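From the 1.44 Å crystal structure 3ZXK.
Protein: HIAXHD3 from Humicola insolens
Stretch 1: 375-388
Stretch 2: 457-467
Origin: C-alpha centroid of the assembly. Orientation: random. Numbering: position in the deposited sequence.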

# COMPACT_ATOMS: atom_id res chain seq x y z
N ARG A 375 -7.72 -0.15 1.00
CA ARG A 375 -7.56 0.54 -0.30
C ARG A 375 -8.86 0.56 -1.08
O ARG A 375 -9.62 -0.39 -1.02
CB ARG A 375 -6.47 -0.12 -1.13
CG ARG A 375 -5.11 0.01 -0.48
CD ARG A 375 -4.11 -0.95 -1.10
NE ARG A 375 -2.81 -0.86 -0.42
CZ ARG A 375 -2.53 -1.43 0.76
NH1 ARG A 375 -3.43 -2.21 1.38
NH2 ARG A 375 -1.30 -1.29 1.27
N ILE A 376 -9.09 1.65 -1.79
CA ILE A 376 -10.23 1.76 -2.70
C ILE A 376 -9.78 1.24 -4.09
O ILE A 376 -8.74 1.67 -4.61
CB ILE A 376 -10.69 3.25 -2.81
CG1 ILE A 376 -11.15 3.81 -1.43
CG2 ILE A 376 -11.82 3.38 -3.84
CD1 ILE A 376 -11.34 5.32 -1.40
N ALA A 377 -10.58 0.36 -4.70
CA ALA A 377 -10.28 -0.06 -6.06
C ALA A 377 -10.93 0.89 -7.05
O ALA A 377 -12.03 1.36 -6.85
CB ALA A 377 -10.74 -1.50 -6.31
N GLY A 378 -10.22 1.19 -8.14
CA GLY A 378 -10.67 2.19 -9.07
C GLY A 378 -11.23 1.62 -10.35
O GLY A 378 -11.09 0.43 -10.62
N PRO A 379 -11.83 2.48 -11.17
CA PRO A 379 -11.86 3.94 -10.93
C PRO A 379 -12.93 4.44 -9.95
O PRO A 379 -12.80 5.56 -9.46
CB PRO A 379 -12.12 4.51 -12.34
CG PRO A 379 -12.89 3.42 -13.03
CD PRO A 379 -12.29 2.12 -12.53
N LYS A 380 -13.97 3.63 -9.70
CA LYS A 380 -15.06 4.01 -8.78
C LYS A 380 -15.52 2.80 -7.99
O LYS A 380 -15.71 1.74 -8.56
CB LYS A 380 -16.27 4.60 -9.53
CG LYS A 380 -15.93 5.67 -10.53
CD LYS A 380 -17.22 6.26 -11.11
CE LYS A 380 -16.92 7.35 -12.13
NZ LYS A 380 -18.17 7.89 -12.76
N ALA A 381 -15.73 2.99 -6.69
CA ALA A 381 -16.17 1.89 -5.83
C ALA A 381 -16.99 2.39 -4.67
O ALA A 381 -16.80 3.52 -4.19
CB ALA A 381 -14.99 1.09 -5.29
N SER A 382 -17.88 1.52 -4.22
CA SER A 382 -18.71 1.80 -3.07
C SER A 382 -18.21 0.94 -1.93
O SER A 382 -17.98 -0.24 -2.14
CB SER A 382 -20.16 1.44 -3.40
OG SER A 382 -21.00 1.81 -2.35
N GLY A 383 -17.97 1.52 -0.75
CA GLY A 383 -17.59 0.72 0.42
C GLY A 383 -18.71 0.78 1.44
O GLY A 383 -19.15 1.88 1.83
N ILE A 384 -19.19 -0.37 1.87
CA ILE A 384 -20.32 -0.45 2.80
C ILE A 384 -19.92 -1.17 4.09
O ILE A 384 -19.46 -2.32 4.06
CB ILE A 384 -21.51 -1.17 2.16
CG1 ILE A 384 -21.87 -0.47 0.84
CG2 ILE A 384 -22.71 -1.24 3.11
CD1 ILE A 384 -23.04 -1.12 0.14
N PHE A 385 -20.04 -0.48 5.21
CA PHE A 385 -19.81 -1.03 6.54
C PHE A 385 -21.15 -1.29 7.23
O PHE A 385 -22.05 -0.45 7.19
CB PHE A 385 -19.01 -0.06 7.40
CG PHE A 385 -17.56 0.07 6.99
CD1 PHE A 385 -16.59 -0.81 7.50
CD2 PHE A 385 -17.16 1.09 6.12
CE1 PHE A 385 -15.26 -0.66 7.14
CE2 PHE A 385 -15.83 1.24 5.78
CZ PHE A 385 -14.88 0.37 6.28
N ARG A 386 -21.26 -2.45 7.87
CA ARG A 386 -22.45 -2.84 8.61
C ARG A 386 -22.06 -2.91 10.09
O ARG A 386 -21.11 -3.61 10.45
CB ARG A 386 -22.96 -4.19 8.08
CG ARG A 386 -24.26 -4.65 8.70
CD ARG A 386 -24.54 -6.09 8.35
NE ARG A 386 -25.81 -6.52 8.89
CZ ARG A 386 -26.37 -7.69 8.61
NH1 ARG A 386 -25.77 -8.54 7.79
NH2 ARG A 386 -27.54 -8.00 9.15
N LEU A 387 -22.74 -2.13 10.94
CA LEU A 387 -22.37 -1.97 12.36
C LEU A 387 -23.50 -2.21 13.32
O LEU A 387 -24.67 -1.98 12.98
CB LEU A 387 -21.77 -0.59 12.64
CG LEU A 387 -20.51 -0.23 11.85
CD1 LEU A 387 -20.87 0.55 10.60
CD2 LEU A 387 -19.59 0.57 12.75
N ASP A 388 -23.16 -2.70 14.51
CA ASP A 388 -24.06 -2.64 15.66
C ASP A 388 -23.47 -1.58 16.64
O ASP A 388 -22.37 -1.77 17.16
CB ASP A 388 -24.13 -4.02 16.31
CG ASP A 388 -24.95 -4.06 17.62
OD1 ASP A 388 -25.34 -3.01 18.18
OD2 ASP A 388 -25.16 -5.20 18.10
N ILE A 457 -26.95 -0.86 11.52
CA ILE A 457 -26.83 0.34 10.70
C ILE A 457 -25.79 0.13 9.61
O ILE A 457 -24.70 -0.39 9.86
CB ILE A 457 -26.50 1.59 11.56
CG1 ILE A 457 -26.40 2.83 10.68
CG2 ILE A 457 -25.19 1.40 12.33
CD1 ILE A 457 -26.64 4.11 11.44
N TRP A 458 -26.14 0.54 8.39
CA TRP A 458 -25.27 0.34 7.25
C TRP A 458 -24.84 1.69 6.77
O TRP A 458 -25.67 2.60 6.58
CB TRP A 458 -26.01 -0.37 6.13
CG TRP A 458 -26.55 -1.73 6.51
CD1 TRP A 458 -27.45 -2.06 7.54
CD2 TRP A 458 -26.32 -2.99 5.79
NE1 TRP A 458 -27.73 -3.41 7.53
CE2 TRP A 458 -27.08 -4.02 6.51
CE3 TRP A 458 -25.56 -3.36 4.68
CZ2 TRP A 458 -27.08 -5.36 6.10
CZ3 TRP A 458 -25.56 -4.71 4.29
CH2 TRP A 458 -26.31 -5.68 4.99
N LEU A 459 -23.54 1.82 6.60
CA LEU A 459 -22.93 3.08 6.22
C LEU A 459 -22.18 2.90 4.91
O LEU A 459 -21.28 2.04 4.81
CB LEU A 459 -21.99 3.57 7.32
CG LEU A 459 -22.67 3.89 8.66
CD1 LEU A 459 -21.61 4.26 9.71
CD2 LEU A 459 -23.74 4.99 8.51
N ARG A 460 -22.49 3.75 3.94
CA ARG A 460 -22.01 3.60 2.58
C ARG A 460 -21.27 4.81 2.06
O ARG A 460 -21.75 5.93 2.17
CB ARG A 460 -23.21 3.27 1.67
CG ARG A 460 -22.94 3.23 0.17
CD ARG A 460 -24.14 2.69 -0.61
NE ARG A 460 -24.22 3.39 -1.89
CZ ARG A 460 -25.33 3.52 -2.61
NH1 ARG A 460 -26.45 2.93 -2.21
NH2 ARG A 460 -25.31 4.20 -3.74
N ILE A 461 -20.11 4.56 1.46
CA ILE A 461 -19.27 5.61 0.88
C ILE A 461 -19.12 5.32 -0.62
O ILE A 461 -18.55 4.28 -1.00
CB ILE A 461 -17.86 5.66 1.52
CG1 ILE A 461 -17.90 5.92 3.04
CG2 ILE A 461 -16.98 6.71 0.86
CD1 ILE A 461 -16.55 5.78 3.72
N ASP A 462 -19.58 6.22 -1.47
CA ASP A 462 -19.42 6.01 -2.94
C ASP A 462 -18.30 6.95 -3.38
O ASP A 462 -18.50 8.16 -3.47
CB ASP A 462 -20.71 6.35 -3.73
CG ASP A 462 -21.80 5.30 -3.60
OD1 ASP A 462 -21.68 4.42 -2.73
OD2 ASP A 462 -22.80 5.39 -4.38
N ALA A 463 -17.13 6.37 -3.65
CA ALA A 463 -15.95 7.15 -3.99
C ALA A 463 -15.58 7.12 -5.45
O ALA A 463 -15.54 6.08 -6.08
CB ALA A 463 -14.76 6.65 -3.19
N ASP A 464 -15.26 8.27 -6.00
CA ASP A 464 -14.75 8.33 -7.36
C ASP A 464 -13.27 8.65 -7.28
O ASP A 464 -12.88 9.74 -6.80
CB ASP A 464 -15.50 9.43 -8.14
CG ASP A 464 -15.06 9.52 -9.60
OD1 ASP A 464 -14.25 8.68 -10.02
OD2 ASP A 464 -15.50 10.43 -10.33
N ILE A 465 -12.43 7.70 -7.69
CA ILE A 465 -10.98 7.91 -7.72
C ILE A 465 -10.45 7.98 -9.15
O ILE A 465 -9.26 7.76 -9.39
CB ILE A 465 -10.16 6.92 -6.84
CG1 ILE A 465 -10.46 5.44 -7.16
CG2 ILE A 465 -10.46 7.23 -5.37
CD1 ILE A 465 -9.42 4.45 -6.64
N THR A 466 -11.33 8.27 -10.11
CA THR A 466 -10.86 8.44 -11.49
C THR A 466 -9.68 9.44 -11.50
O THR A 466 -9.81 10.51 -10.92
CB THR A 466 -11.99 8.98 -12.39
OG1 THR A 466 -13.11 8.09 -12.33
CG2 THR A 466 -11.53 9.10 -13.85
N PRO A 467 -8.53 9.08 -12.09
CA PRO A 467 -7.35 9.94 -11.98
C PRO A 467 -7.62 11.39 -12.42
O PRO A 467 -8.33 11.65 -13.40
CB PRO A 467 -6.32 9.24 -12.88
CG PRO A 467 -6.69 7.81 -12.75
CD PRO A 467 -8.19 7.80 -12.73

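Strands 380-388 and 457-464 run antiparallel: their N-to-C directions differ by 166° and their axes approach to 4.6 Å. Hydrogen-bonded pairs alternate with non-hydrogen-bonded ones, and the CA separations record it, 5.2 Å from Phe-385 CA to Leu-459 CA but 4.4 Å from Ile-384 CA to Arg-460 CA. Phe-385 and Leu-459 make a reciprocal pair, N to O 2.8 Å each way, with N-H...O angles of 163° and 172°; Gly-383 with Ile-461, Ala-381 with Ala-463 and Leu-387 with Ile-457 repeat the pattern.

Trp-458 and Ile-465 lose the most surface to the other stretch, 83 and 82 Å². The Trp-458 side chain projects from the face of the sheet that also carries Ile-384, Arg-386 and Arg-460, and its end comes nearer the partner strand. Arg-386 lies across the indole: its CG sits 3.8 Å from the centroid of the Trp-458 five-membered ring and 18° off the normal, a CH-pi contact. Farther out, Arg-386 NE is 3.3 Å from Trp-458 CZ2, which lies over one face of the guanidinium. Ile-384 CG2 meets the ring edge instead, 3.9 Å from Trp-458 CE3.

Ile-465 works just beyond the strand. Its N donates to Pro-379 O at 2.8 Å, though at a more bent 143°, while its side chain reaches the loop before Lys-380. There Ile-465 CD1 packs 3.8 Å from Ile-376 CG2 and 3.5 Å from Gly-378 CA. An ideal CB on Gly-378 would fall 3.1 Å from that same CD1, a tight distance, so the absence of a side chain at Gly-378 leaves room for the methyl.

Farther along the face that carries Trp-458, the contacts become polar. Ser-382 OG donates to Asp-462 OD1 at 2.7 Å, and Asp-462 OD1 also accepts a hydrogen bond from Arg-460 NE at 2.9 Å. Arg-460 NH2 completes a salt bridge to Asp-462 OD2, also 2.9 Å, tying the cross-strand bond to a charged pair within one strand.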